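PDB 2G0D: nisin biosynthesis protein NisC from Lactococcus lactis subsp. lactis, which is the zinc-dependent cyclase of nisin biosynthesis, closing thioether rings by adding cysteine thiols of the precursor peptide to its dehydrated residues. Local coordinates for residues L31-G36 against S80-A85; I273-C278 against M312-G317; M322-Y327 against G371-I376; G326-I331 against E351-N356; Q359-Y364 against S377-V382. All blocks are in the same frame, centred on the assembly; numbering follows the deposited sequence.

Interaction 1: residues L31-G36 against S80-A85; sequences LTLSTG and SLYSGA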
# COMPACT_ATOMS: atom_id res chain seq x y z
N LEU A 31 8.53 -14.14 6.77
CA LEU A 31 8.97 -13.79 5.42
C LEU A 31 8.09 -12.73 4.74
O LEU A 31 8.32 -12.40 3.59
CB LEU A 31 9.11 -15.03 4.54
CG LEU A 31 10.17 -15.99 5.05
CD1 LEU A 31 9.49 -17.28 5.47
CD2 LEU A 31 11.18 -16.28 3.98
N THR A 32 7.10 -12.22 5.47
CA THR A 32 6.13 -11.28 4.91
C THR A 32 6.61 -9.84 5.05
O THR A 32 7.29 -9.49 6.01
CB THR A 32 4.75 -11.39 5.62
OG1 THR A 32 4.87 -10.92 6.97
CG2 THR A 32 4.24 -12.84 5.60
N LEU A 33 6.25 -8.99 4.10
CA LEU A 33 6.43 -7.55 4.27
C LEU A 33 5.64 -7.04 5.49
O LEU A 33 6.14 -6.21 6.26
CB LEU A 33 6.02 -6.79 3.00
CG LEU A 33 6.00 -5.24 3.04
CD1 LEU A 33 7.35 -4.62 3.55
CD2 LEU A 33 5.62 -4.68 1.66
N SER A 34 4.43 -7.57 5.69
CA SER A 34 3.52 -7.09 6.74
C SER A 34 4.14 -7.06 8.10
O SER A 34 4.01 -6.05 8.80
CB SER A 34 2.27 -7.96 6.85
OG SER A 34 1.46 -7.72 5.74
N THR A 35 4.76 -8.19 8.49
CA THR A 35 5.22 -8.41 9.87
C THR A 35 6.64 -8.96 9.98
O THR A 35 7.17 -9.05 11.08
CB THR A 35 4.30 -9.41 10.64
OG1 THR A 35 4.25 -10.64 9.91
CG2 THR A 35 2.86 -8.86 10.80
N GLY A 36 7.25 -9.33 8.87
CA GLY A 36 8.49 -10.10 8.93
C GLY A 36 9.70 -9.38 8.35
O GLY A 36 9.74 -8.14 8.28
N SER A 80 2.15 -12.26 -3.45
CA SER A 80 1.53 -11.02 -3.01
C SER A 80 2.52 -9.98 -2.45
O SER A 80 3.57 -10.32 -1.94
CB SER A 80 0.44 -11.33 -1.97
OG SER A 80 0.98 -11.47 -0.68
N LEU A 81 2.15 -8.71 -2.58
CA LEU A 81 2.99 -7.61 -2.04
C LEU A 81 3.27 -7.78 -0.54
O LEU A 81 4.42 -7.71 -0.12
CB LEU A 81 2.36 -6.24 -2.32
CG LEU A 81 3.09 -4.96 -1.83
CD1 LEU A 81 4.48 -4.79 -2.47
CD2 LEU A 81 2.27 -3.69 -2.09
N TYR A 82 2.23 -7.99 0.27
CA TYR A 82 2.39 -7.96 1.73
C TYR A 82 2.69 -9.30 2.38
O TYR A 82 3.17 -9.32 3.50
CB TYR A 82 1.23 -7.23 2.43
CG TYR A 82 1.44 -5.73 2.44
CD1 TYR A 82 1.11 -4.96 1.34
CD2 TYR A 82 1.98 -5.08 3.56
CE1 TYR A 82 1.32 -3.58 1.33
CE2 TYR A 82 2.21 -3.71 3.56
CZ TYR A 82 1.86 -2.97 2.46
OH TYR A 82 2.07 -1.62 2.46
N SER A 83 2.40 -10.41 1.70
CA SER A 83 2.70 -11.75 2.25
C SER A 83 3.61 -12.60 1.36
O SER A 83 4.11 -13.61 1.82
CB SER A 83 1.43 -12.56 2.52
OG SER A 83 0.60 -11.86 3.40
N GLY A 84 3.78 -12.20 0.10
CA GLY A 84 4.43 -13.10 -0.84
C GLY A 84 5.70 -12.59 -1.50
O GLY A 84 6.40 -11.75 -0.94
N ALA A 85 5.97 -13.11 -2.69
CA ALA A 85 7.21 -12.80 -3.41
C ALA A 85 7.43 -11.33 -3.75
O ALA A 85 8.57 -10.87 -3.72
CB ALA A 85 7.34 -13.68 -4.69
O HOH W 1 5.85 -10.16 1.58
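The carbonyl oxygen of Tyr82 is gripped twice by Ser34. The backbone Ser34 N donates to Tyr82 O at 3.1 Å on a lone pair in the carbonyl plane, while Ser34 OG reaches Tyr82 O at 3.2 Å from well above that plane. With OG beside its own backbone N (chi1 -72°), the serine folds its hydroxyl back over the same acceptor, and OG also lies at the edge of the tyrosine ring. Leu33 covers one face of this ring: its CD2 sits over the centre as a CH-pi contact, 4.1 Å from the Tyr82 centroid. One residue earlier, Thr32 CG2 packs against Ser83 CA at 3.8 Å.

A water joins the two loops by accepting from Leu33 N and donating to Gly84 O, with a weaker bond to Leu81 O. Further out, each loop is braced by an ST motif, Thr35 N to Thr32 OG1 and Ser83 N to Ser80 OG. Glu138 holds both Ser80 OG and Ser83 OG, and Tyr82 OH bonds to Ala398 O. Each loop ends in a glycine at a helix N-cap, Gly36 before helix 37-45 and Gly84 before helix 85-92, an arrangement that fits loops leading into helices of the LanC alpha toroid.

Interaction 2: residues I273-C278 against M312-G317; sequences IRDAWC and MQRKLG. With ZN (zinc ion), chain B.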
# COMPACT_ATOMS: atom_id res chain seq x y z
N ILE A 273 -16.42 5.21 10.67
CA ILE A 273 -15.50 5.58 9.60
C ILE A 273 -14.26 6.09 10.33
O ILE A 273 -14.37 6.66 11.43
CB ILE A 273 -16.08 6.71 8.73
CG1 ILE A 273 -17.43 6.30 8.10
CG2 ILE A 273 -15.08 7.17 7.66
CD1 ILE A 273 -18.25 7.49 7.63
N ARG A 274 -13.08 5.88 9.75
CA ARG A 274 -11.86 6.39 10.34
C ARG A 274 -11.00 7.08 9.29
O ARG A 274 -11.23 6.90 8.11
CB ARG A 274 -11.10 5.26 11.04
CG ARG A 274 -10.23 4.42 10.12
CD ARG A 274 -9.68 3.22 10.85
NE ARG A 274 -8.91 3.59 12.04
CZ ARG A 274 -8.57 2.73 13.00
NH1 ARG A 274 -8.92 1.46 12.89
NH2 ARG A 274 -7.87 3.14 14.05
N ASP A 275 -10.03 7.89 9.73
CA ASP A 275 -9.07 8.49 8.80
C ASP A 275 -7.81 7.67 8.84
O ASP A 275 -7.08 7.67 9.84
CB ASP A 275 -8.77 9.96 9.14
CG ASP A 275 -9.96 10.88 8.88
OD1 ASP A 275 -10.53 10.82 7.76
OD2 ASP A 275 -10.31 11.67 9.80
N ALA A 276 -7.59 6.92 7.76
CA ALA A 276 -6.48 5.98 7.66
C ALA A 276 -5.98 5.86 6.23
O ALA A 276 -6.65 6.28 5.28
CB ALA A 276 -6.88 4.57 8.20
N TRP A 277 -4.79 5.31 6.09
CA TRP A 277 -4.28 4.91 4.79
C TRP A 277 -5.15 3.78 4.21
O TRP A 277 -5.63 3.88 3.09
CB TRP A 277 -2.80 4.51 4.90
CG TRP A 277 -2.25 3.83 3.68
CD1 TRP A 277 -1.72 4.44 2.58
CD2 TRP A 277 -2.15 2.42 3.44
NE1 TRP A 277 -1.30 3.49 1.65
CE2 TRP A 277 -1.56 2.24 2.15
CE3 TRP A 277 -2.52 1.28 4.18
CZ2 TRP A 277 -1.31 0.98 1.60
CZ3 TRP A 277 -2.27 0.01 3.63
CH2 TRP A 277 -1.67 -0.13 2.35
N CYS A 278 -5.37 2.72 4.97
CA CYS A 278 -6.10 1.56 4.45
C CYS A 278 -7.57 1.82 4.06
O CYS A 278 -8.04 1.30 3.04
CB CYS A 278 -6.01 0.40 5.43
SG CYS A 278 -6.60 0.77 7.10
N MET A 312 -6.49 15.45 8.13
CA MET A 312 -5.44 15.90 9.05
C MET A 312 -6.04 16.71 10.20
O MET A 312 -5.73 16.47 11.37
CB MET A 312 -4.36 16.68 8.30
CG MET A 312 -3.55 15.82 7.28
SD MET A 312 -2.93 14.25 7.97
CE MET A 312 -1.90 14.85 9.32
N GLN A 313 -6.92 17.64 9.87
CA GLN A 313 -7.64 18.42 10.87
C GLN A 313 -8.41 17.53 11.83
O GLN A 313 -8.45 17.82 13.02
CB GLN A 313 -8.59 19.42 10.20
CG GLN A 313 -7.88 20.62 9.56
CD GLN A 313 -8.75 21.38 8.55
OE1 GLN A 313 -9.92 21.03 8.35
NE2 GLN A 313 -8.18 22.39 7.90
N ARG A 314 -9.01 16.46 11.29
CA ARG A 314 -10.00 15.62 12.01
C ARG A 314 -9.40 14.40 12.76
O ARG A 314 -9.69 14.19 13.93
CB ARG A 314 -11.08 15.15 11.01
CG ARG A 314 -12.27 14.37 11.59
CD ARG A 314 -13.24 13.95 10.49
NE ARG A 314 -12.52 13.35 9.36
CZ ARG A 314 -12.46 13.87 8.14
NH1 ARG A 314 -13.12 14.99 7.82
NH2 ARG A 314 -11.77 13.25 7.22
N LYS A 315 -8.56 13.62 12.07
CA LYS A 315 -7.91 12.43 12.62
C LYS A 315 -8.91 11.44 13.21
O LYS A 315 -8.71 10.89 14.28
CB LYS A 315 -6.81 12.77 13.65
CG LYS A 315 -5.88 13.90 13.26
CD LYS A 315 -4.69 13.95 14.18
CE LYS A 315 -4.47 15.31 14.75
NZ LYS A 315 -4.23 16.35 13.74
N LEU A 316 -9.99 11.19 12.48
CA LEU A 316 -11.04 10.30 12.94
C LEU A 316 -10.53 8.88 13.18
O LEU A 316 -9.87 8.28 12.32
CB LEU A 316 -12.16 10.31 11.89
CG LEU A 316 -13.53 9.77 12.24
CD1 LEU A 316 -14.21 10.58 13.36
CD2 LEU A 316 -14.35 9.74 10.95
N GLY A 317 -10.79 8.37 14.38
CA GLY A 317 -10.36 7.04 14.82
C GLY A 317 -8.86 6.83 15.05
O GLY A 317 -8.41 5.68 15.21
ZN ZN B . -5.27 -0.67 8.37
O HOH W 2 -7.63 6.00 11.88
O HOH W 3 -6.17 -2.64 8.12
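Asp275 and Arg314 form the tight half of this contact. Arg314 grips the carboxylate side-on: NH2 donates to Asp275 OD1 at 2.8 Å, almost straight at 176°, and NE donates to the syn lone pair of Asp275 OD2, at 2.8 Å. The carboxylate and guanidinium planes are 39° apart. Asp275 OD2 takes a second bond on its anti side from Leu316 N, 2.7 Å away, so the buried carboxylate is held by three donors, which would be expected to favour its charged form. The backbone closes the same corner, Asp275 N donating to Leu316 O at 2.6 Å.

The contact fastens the end of helix 298-314, where Lys315 turns to positive phi, to the loop that runs on to Cys278, a zinc ligand of the toroid with its SG 2.3 Å from the metal. Cys324 and His325 complete the protein ligands.

The partly exposed Arg274 side is less exact: its NH2 meets Gly317 O at 2.8 Å with an N-H...O angle of only 131°. A water lies at the guanidinium edge, accepting from Arg274 NE. Leu316 CD2 lies against the Ile273 backbone, 3.1 Å from Ile273 O, and meets Ile273 CB at 4.1 Å.

Interaction 3: residues M322-Y327 against G371-I376; sequences MICHGY and GFLEGI. With ZN (zinc ion), chain B.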
# COMPACT_ATOMS: atom_id res chain seq x y z
N MET A 322 1.02 3.85 14.09
CA MET A 322 1.34 2.84 13.08
C MET A 322 1.07 3.38 11.67
O MET A 322 0.39 4.41 11.50
CB MET A 322 0.53 1.55 13.27
CG MET A 322 -0.80 1.60 12.53
SD MET A 322 -1.85 0.18 12.67
CE MET A 322 -1.72 -0.63 11.13
N ILE A 323 1.58 2.65 10.68
CA ILE A 323 1.36 3.01 9.29
C ILE A 323 -0.07 2.70 8.83
O ILE A 323 -0.77 3.61 8.35
CB ILE A 323 2.40 2.32 8.38
CG1 ILE A 323 3.76 3.05 8.56
CG2 ILE A 323 1.90 2.27 6.89
CD1 ILE A 323 4.74 2.74 7.51
N CYS A 324 -0.51 1.46 9.00
CA CYS A 324 -1.72 0.98 8.32
C CYS A 324 -2.95 1.83 8.57
O CYS A 324 -3.57 2.31 7.64
CB CYS A 324 -2.04 -0.50 8.64
SG CYS A 324 -3.25 -1.24 7.47
N HIS A 325 -3.30 2.00 9.84
CA HIS A 325 -4.43 2.85 10.18
C HIS A 325 -4.09 3.76 11.36
O HIS A 325 -4.94 4.04 12.19
CB HIS A 325 -5.71 2.03 10.43
CG HIS A 325 -5.48 0.73 11.15
ND1 HIS A 325 -5.27 -0.46 10.49
CD2 HIS A 325 -5.45 0.44 12.47
CE1 HIS A 325 -5.13 -1.44 11.37
NE2 HIS A 325 -5.24 -0.92 12.58
N GLY A 326 -2.83 4.20 11.43
CA GLY A 326 -2.39 5.13 12.46
C GLY A 326 -1.84 6.42 11.87
O GLY A 326 -1.91 6.67 10.66
N TYR A 327 -1.27 7.24 12.74
CA TYR A 327 -0.88 8.58 12.36
C TYR A 327 0.38 8.66 11.45
O TYR A 327 0.50 9.60 10.64
CB TYR A 327 -0.73 9.44 13.63
CG TYR A 327 -0.78 10.92 13.34
CD1 TYR A 327 -1.87 11.49 12.71
CD2 TYR A 327 0.30 11.74 13.66
CE1 TYR A 327 -1.92 12.87 12.43
CE2 TYR A 327 0.27 13.11 13.37
CZ TYR A 327 -0.85 13.66 12.76
OH TYR A 327 -0.86 15.00 12.47
N GLY A 371 7.17 -5.11 13.00
CA GLY A 371 7.04 -5.14 11.55
C GLY A 371 6.55 -3.84 10.91
O GLY A 371 6.19 -2.86 11.58
N PHE A 372 6.50 -3.88 9.58
CA PHE A 372 6.33 -2.68 8.79
C PHE A 372 4.94 -2.10 8.93
O PHE A 372 4.77 -0.91 9.26
CB PHE A 372 6.60 -2.99 7.32
CG PHE A 372 6.20 -1.88 6.40
CD1 PHE A 372 6.86 -0.65 6.45
CD2 PHE A 372 5.14 -2.05 5.49
CE1 PHE A 372 6.47 0.39 5.59
CE2 PHE A 372 4.74 -1.02 4.68
CZ PHE A 372 5.41 0.19 4.71
N LEU A 373 3.94 -2.95 8.69
CA LEU A 373 2.61 -2.45 8.45
C LEU A 373 1.98 -1.89 9.73
O LEU A 373 1.33 -0.83 9.72
CB LEU A 373 1.74 -3.55 7.78
CG LEU A 373 0.35 -3.15 7.29
CD1 LEU A 373 0.38 -1.94 6.34
CD2 LEU A 373 -0.40 -4.34 6.65
N GLU A 374 2.16 -2.60 10.83
CA GLU A 374 1.56 -2.19 12.10
C GLU A 374 2.60 -1.89 13.16
O GLU A 374 2.28 -1.26 14.18
CB GLU A 374 0.59 -3.26 12.61
CG GLU A 374 -0.56 -3.48 11.63
CD GLU A 374 -1.80 -4.06 12.27
OE1 GLU A 374 -1.72 -4.50 13.42
OE2 GLU A 374 -2.86 -4.07 11.62
N GLY A 375 3.83 -2.33 12.91
CA GLY A 375 4.84 -2.41 13.96
C GLY A 375 5.70 -1.17 14.00
O GLY A 375 5.54 -0.25 13.18
N ILE A 376 6.61 -1.14 14.97
CA ILE A 376 7.49 0.01 15.15
C ILE A 376 8.39 0.36 13.94
O ILE A 376 8.63 1.54 13.70
CB ILE A 376 8.32 -0.10 16.43
CG1 ILE A 376 8.97 1.26 16.75
CG2 ILE A 376 9.34 -1.26 16.35
CD1 ILE A 376 9.28 1.48 18.22
ZN ZN B . -5.27 -0.67 8.37
O HOH W 4 3.60 0.58 11.27
O HOH W 3 -6.17 -2.64 8.12
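Cys324 and Leu373 join two interhelix loops of the LanC alpha toroid beside its zinc site. The metal bonds come from the 322-327 loop: Cys324 SG binds zinc at 2.3 Å and His325 ND1 at 2.1 Å, with a water as a further ligand and Cys278 completing the protein set. The cysteine has SG anti to its backbone N (chi1 -164°), which carries the sulfur to the metal.

Hydrogen bonds tie the loops together behind these ligands. Cys324 N donates to Leu373 O at 3.0 Å, nearly in line with the carbonyl, and so anchors the backbone of a first-shell residue. A water accepts from Ile323 N and donates to both Phe372 O and Gly375 O, bridging the loops a second time. Outside the pair, Ser34 bonds to the backbone of Leu373, and Tyr364 OH to Glu374 O.

Apolar packing flanks the polar link. Leu373 CD1 lies 3.6 Å from Cys324 CB and also borders the metal-bound sulfur. Ile323 crosses Phe372 obliquely, its CD1 3.5 Å from Phe372 CE1, both buried on the far side of the backbone bond from the metal. Glu374 is exposed; its carboxylate stands nearly perpendicular to the imidazole plane, with Glu374 OE2 3.5 Å from His325 CE1.

Interaction 4: residues G326-I331 against E351-N356; sequences GYSGLI and EEFNVN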
# COMPACT_ATOMS: atom_id res chain seq x y z
N GLY A 326 -2.83 4.20 11.43
CA GLY A 326 -2.39 5.13 12.46
C GLY A 326 -1.84 6.42 11.87
O GLY A 326 -1.91 6.67 10.66
N TYR A 327 -1.27 7.24 12.74
CA TYR A 327 -0.88 8.58 12.36
C TYR A 327 0.38 8.66 11.45
O TYR A 327 0.50 9.60 10.64
CB TYR A 327 -0.73 9.44 13.63
CG TYR A 327 -0.78 10.92 13.34
CD1 TYR A 327 -1.87 11.49 12.71
CD2 TYR A 327 0.30 11.74 13.66
CE1 TYR A 327 -1.92 12.87 12.43
CE2 TYR A 327 0.27 13.11 13.37
CZ TYR A 327 -0.85 13.66 12.76
OH TYR A 327 -0.86 15.00 12.47
N SER A 328 1.32 7.71 11.58
CA SER A 328 2.50 7.73 10.69
C SER A 328 2.10 7.57 9.22
O SER A 328 2.73 8.15 8.32
CB SER A 328 3.56 6.70 11.11
OG SER A 328 4.22 7.13 12.30
N GLY A 329 1.04 6.80 8.96
CA GLY A 329 0.57 6.63 7.57
C GLY A 329 0.01 7.92 7.01
O GLY A 329 0.31 8.26 5.88
N LEU A 330 -0.78 8.64 7.79
CA LEU A 330 -1.32 9.98 7.41
C LEU A 330 -0.18 10.95 7.11
O LEU A 330 -0.16 11.63 6.09
CB LEU A 330 -2.18 10.51 8.57
CG LEU A 330 -3.70 10.23 8.47
CD1 LEU A 330 -3.98 8.73 8.43
CD2 LEU A 330 -4.53 10.91 9.58
N ILE A 331 0.78 11.00 8.02
CA ILE A 331 1.95 11.84 7.86
C ILE A 331 2.72 11.53 6.56
O ILE A 331 3.10 12.44 5.81
CB ILE A 331 2.84 11.77 9.16
CG1 ILE A 331 2.13 12.50 10.31
CG2 ILE A 331 4.23 12.38 8.95
CD1 ILE A 331 1.95 14.06 10.13
N GLU A 351 5.68 19.05 10.84
CA GLU A 351 6.58 19.64 11.87
C GLU A 351 6.24 19.12 13.27
O GLU A 351 7.13 18.69 14.00
CB GLU A 351 6.54 21.18 11.85
CG GLU A 351 7.11 21.83 10.56
CD GLU A 351 6.74 23.35 10.40
OE1 GLU A 351 7.30 24.19 11.15
OE2 GLU A 351 5.90 23.69 9.51
N GLU A 352 4.96 19.11 13.61
CA GLU A 352 4.51 18.67 14.93
C GLU A 352 4.83 17.19 15.21
O GLU A 352 5.26 16.84 16.31
CB GLU A 352 3.03 19.01 15.10
CG GLU A 352 2.19 18.02 15.91
CD GLU A 352 0.70 18.45 16.01
OE1 GLU A 352 -0.02 18.49 14.96
OE2 GLU A 352 0.29 18.74 17.17
N PHE A 353 4.64 16.35 14.19
CA PHE A 353 5.00 14.92 14.27
C PHE A 353 6.50 14.73 14.52
O PHE A 353 6.90 13.87 15.30
CB PHE A 353 4.58 14.25 12.97
CG PHE A 353 5.01 12.79 12.84
CD1 PHE A 353 4.18 11.76 13.29
CD2 PHE A 353 6.20 12.44 12.17
CE1 PHE A 353 4.54 10.42 13.10
CE2 PHE A 353 6.56 11.09 11.99
CZ PHE A 353 5.73 10.09 12.46
N ASN A 354 7.32 15.52 13.85
CA ASN A 354 8.75 15.37 14.02
C ASN A 354 9.25 15.93 15.35
O ASN A 354 10.18 15.37 15.92
CB ASN A 354 9.50 15.94 12.83
CG ASN A 354 9.33 15.06 11.60
OD1 ASN A 354 8.56 15.37 10.70
ND2 ASN A 354 10.01 13.93 11.59
N VAL A 355 8.60 16.98 15.84
CA VAL A 355 8.90 17.50 17.19
C VAL A 355 8.58 16.43 18.24
O VAL A 355 9.35 16.23 19.17
CB VAL A 355 8.15 18.83 17.47
CG1 VAL A 355 8.15 19.18 18.98
CG2 VAL A 355 8.78 19.95 16.69
N ASN A 356 7.47 15.72 18.04
CA ASN A 356 7.00 14.69 18.97
C ASN A 356 7.64 13.31 18.82
O ASN A 356 7.14 12.34 19.40
CB ASN A 356 5.47 14.56 18.87
CG ASN A 356 4.73 15.80 19.40
OD1 ASN A 356 5.23 16.48 20.30
ND2 ASN A 356 3.55 16.09 18.85
O HOH W 5 0.97 16.43 13.45
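Tyr327 OH and Glu352 OE1 are joined through a water, which accepts from the phenol oxygen of Tyr327 at 2.5 Å and donates to Glu352 OE1 at 2.7 Å. The two side-chain oxygens are themselves 4.4 Å apart, so the water spans them. It lies in the plane of the tyrosine ring, at its edge, and forms the polar margin of an otherwise apolar helix-helix contact. The start of helix 327-341 meets the end of helix 347-355 here, two neighbouring helices of the alpha toroid. Their axes approach to 11.2 Å and their directions are 135° apart, a wide separation filled by large side chains.

Phe353 is the main filler. Its CB points toward the other helix and CG is anti to the backbone N (chi1 174°); the ring is received by Tyr327, Ser328 and Ile331. Ile331 comes over one face: CG2, offset toward the rim, makes a CH-pi contact, 4.0 Å from the Phe353 centroid, while CG1 touches Phe353 CD1 at 3.7 Å. The same CG1 also lies above the Tyr327 ring toward its rim, wedging the isoleucine against both aromatic groups. Tyr327 and Phe353 slide past each other in opposite directions, Tyr327 CD2 coming to 3.9 Å from Phe353 CD1.

Leu383 of helix 376-387 also packs on Phe353, and Met312 of helix 298-314 touches Tyr327 and Ile331. The hydroxyl of Ser328 is hydrogen-bonded to Tyr321 O, and from there it meets the edge of the phenylalanine ring, Ser328 OG lying 3.3 Å from Phe353 CZ.

Interaction 5: residues Q359-Y364 against S377-V382; sequences QILEEY and SGCILV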
# COMPACT_ATOMS: atom_id res chain seq x y z
N GLN A 359 8.87 10.87 21.92
CA GLN A 359 7.74 10.32 22.65
C GLN A 359 7.00 9.28 21.79
O GLN A 359 6.48 8.29 22.31
CB GLN A 359 6.82 11.46 23.11
CG GLN A 359 5.41 11.03 23.53
CD GLN A 359 4.58 12.15 24.15
OE1 GLN A 359 5.10 13.22 24.49
NE2 GLN A 359 3.29 11.89 24.33
N ILE A 360 6.98 9.48 20.48
CA ILE A 360 6.31 8.54 19.59
C ILE A 360 6.93 7.12 19.67
O ILE A 360 6.22 6.14 19.82
CB ILE A 360 6.21 9.08 18.13
CG1 ILE A 360 5.22 10.25 18.08
CG2 ILE A 360 5.76 7.97 17.17
CD1 ILE A 360 5.30 11.14 16.81
N LEU A 361 8.26 7.03 19.62
CA LEU A 361 8.96 5.74 19.69
C LEU A 361 8.94 5.08 21.06
O LEU A 361 8.78 3.86 21.15
CB LEU A 361 10.40 5.88 19.24
CG LEU A 361 10.69 6.02 17.74
CD1 LEU A 361 12.17 5.80 17.47
CD2 LEU A 361 9.84 5.06 16.91
N GLU A 362 9.11 5.88 22.11
CA GLU A 362 9.17 5.38 23.48
C GLU A 362 7.82 4.81 23.91
O GLU A 362 7.75 3.76 24.55
CB GLU A 362 9.60 6.50 24.42
CG GLU A 362 9.86 6.07 25.86
CD GLU A 362 9.64 7.20 26.85
OE1 GLU A 362 10.41 8.19 26.80
OE2 GLU A 362 8.69 7.09 27.68
N GLU A 363 6.74 5.49 23.56
CA GLU A 363 5.40 5.03 23.91
C GLU A 363 4.84 4.09 22.86
O GLU A 363 3.71 3.63 22.99
CB GLU A 363 4.45 6.21 24.09
CG GLU A 363 4.79 7.13 25.28
CD GLU A 363 3.75 8.23 25.49
OE1 GLU A 363 2.58 8.05 25.09
OE2 GLU A 363 4.10 9.27 26.08
N TYR A 364 5.60 3.80 21.80
CA TYR A 364 5.12 2.90 20.76
C TYR A 364 4.86 1.52 21.39
O TYR A 364 5.73 0.95 22.04
CB TYR A 364 6.09 2.84 19.57
CG TYR A 364 5.40 2.42 18.29
CD1 TYR A 364 5.04 3.35 17.33
CD2 TYR A 364 5.05 1.08 18.07
CE1 TYR A 364 4.36 2.96 16.18
CE2 TYR A 364 4.37 0.69 16.94
CZ TYR A 364 4.04 1.63 15.98
OH TYR A 364 3.37 1.23 14.86
N SER A 377 8.88 -0.63 13.20
CA SER A 377 9.81 -0.35 12.09
C SER A 377 9.18 0.49 10.97
O SER A 377 9.86 1.22 10.26
CB SER A 377 10.42 -1.63 11.53
OG SER A 377 9.43 -2.37 10.85
N GLY A 378 7.87 0.41 10.80
CA GLY A 378 7.20 1.29 9.84
C GLY A 378 7.31 2.74 10.27
O GLY A 378 7.59 3.63 9.45
N CYS A 379 7.06 2.97 11.56
CA CYS A 379 7.17 4.29 12.16
C CYS A 379 8.60 4.86 12.01
O CYS A 379 8.78 6.02 11.66
CB CYS A 379 6.77 4.21 13.63
SG CYS A 379 6.75 5.76 14.54
N ILE A 380 9.60 4.03 12.30
CA ILE A 380 11.01 4.40 12.15
C ILE A 380 11.32 4.78 10.70
O ILE A 380 12.03 5.74 10.46
CB ILE A 380 11.96 3.27 12.65
CG1 ILE A 380 11.85 3.15 14.17
CG2 ILE A 380 13.41 3.51 12.22
CD1 ILE A 380 12.38 1.84 14.78
N LEU A 381 10.77 4.02 9.74
CA LEU A 381 10.95 4.37 8.34
C LEU A 381 10.47 5.78 8.04
O LEU A 381 11.18 6.55 7.40
CB LEU A 381 10.23 3.38 7.41
CG LEU A 381 11.10 2.20 6.92
CD1 LEU A 381 10.22 1.00 6.57
CD2 LEU A 381 11.94 2.62 5.73
N VAL A 382 9.25 6.10 8.48
CA VAL A 382 8.69 7.44 8.31
C VAL A 382 9.63 8.47 8.91
O VAL A 382 10.01 9.44 8.24
CB VAL A 382 7.28 7.56 8.96
CG1 VAL A 382 6.71 8.97 8.79
CG2 VAL A 382 6.28 6.55 8.36
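Cys379 points its side chain at the 359-364 segment and is met there by three residues. Its SG is anti to the backbone N (chi1 -177°), which places the sulfur within contact of two aliphatic groups: Ile360 CG2 touches Cys379 SG at 3.6 Å, and Leu361 CD2 reaches the same sulfur at 4.0 Å. Tyr364 approaches from another direction with the CE1 corner of its ring, 3.7 Å from Cys379 CB. The sulfur lies obliquely to this ring, 5.0 Å from the Tyr364 centroid and 61° off its normal, a Cys sulfur-aromatic contact.

Leu361 and Ile380 cross at about a right angle. Only one branch of the leucine spans the gap, Leu361 CD2 lying 3.9 Å from Ile380 CG1, and that methyl thus serves both Cys379 and Ile380. The tyrosine hydroxyl takes its polar partner elsewhere, in Glu374 O.

Helix 3-20 extends the patch through Asn7 on Leu361 and Ile4 on Ile380, whereas Ser328 of helix 327-341 touches Cys379. Between the two segments side chains make the contact, packing the short helix 357-362 and the turn after it on helix 376-387, as belongs to the layered alpha toroid of LanC cyclases.

Overall arrangement
Interactions 1 and 3 pair interhelix loops through backbone bonds and bridging waters, and they touch each other directly; interaction 1 is buried, interaction 3 only partly so. Interaction 2 is the surface contact and the only one with a salt bridge across it; it shares the zinc site with interaction 3, where Cys278 N also approaches Cys324 O. Interactions 4 and 5 are buried helix contacts of mainly apolar chemistry, farther from the metal, and meet where Ser328 OG nears Cys379 SG. Interactions 3 and 4 share Gly326 and Tyr327, so one segment runs from zinc ligands into helix packing.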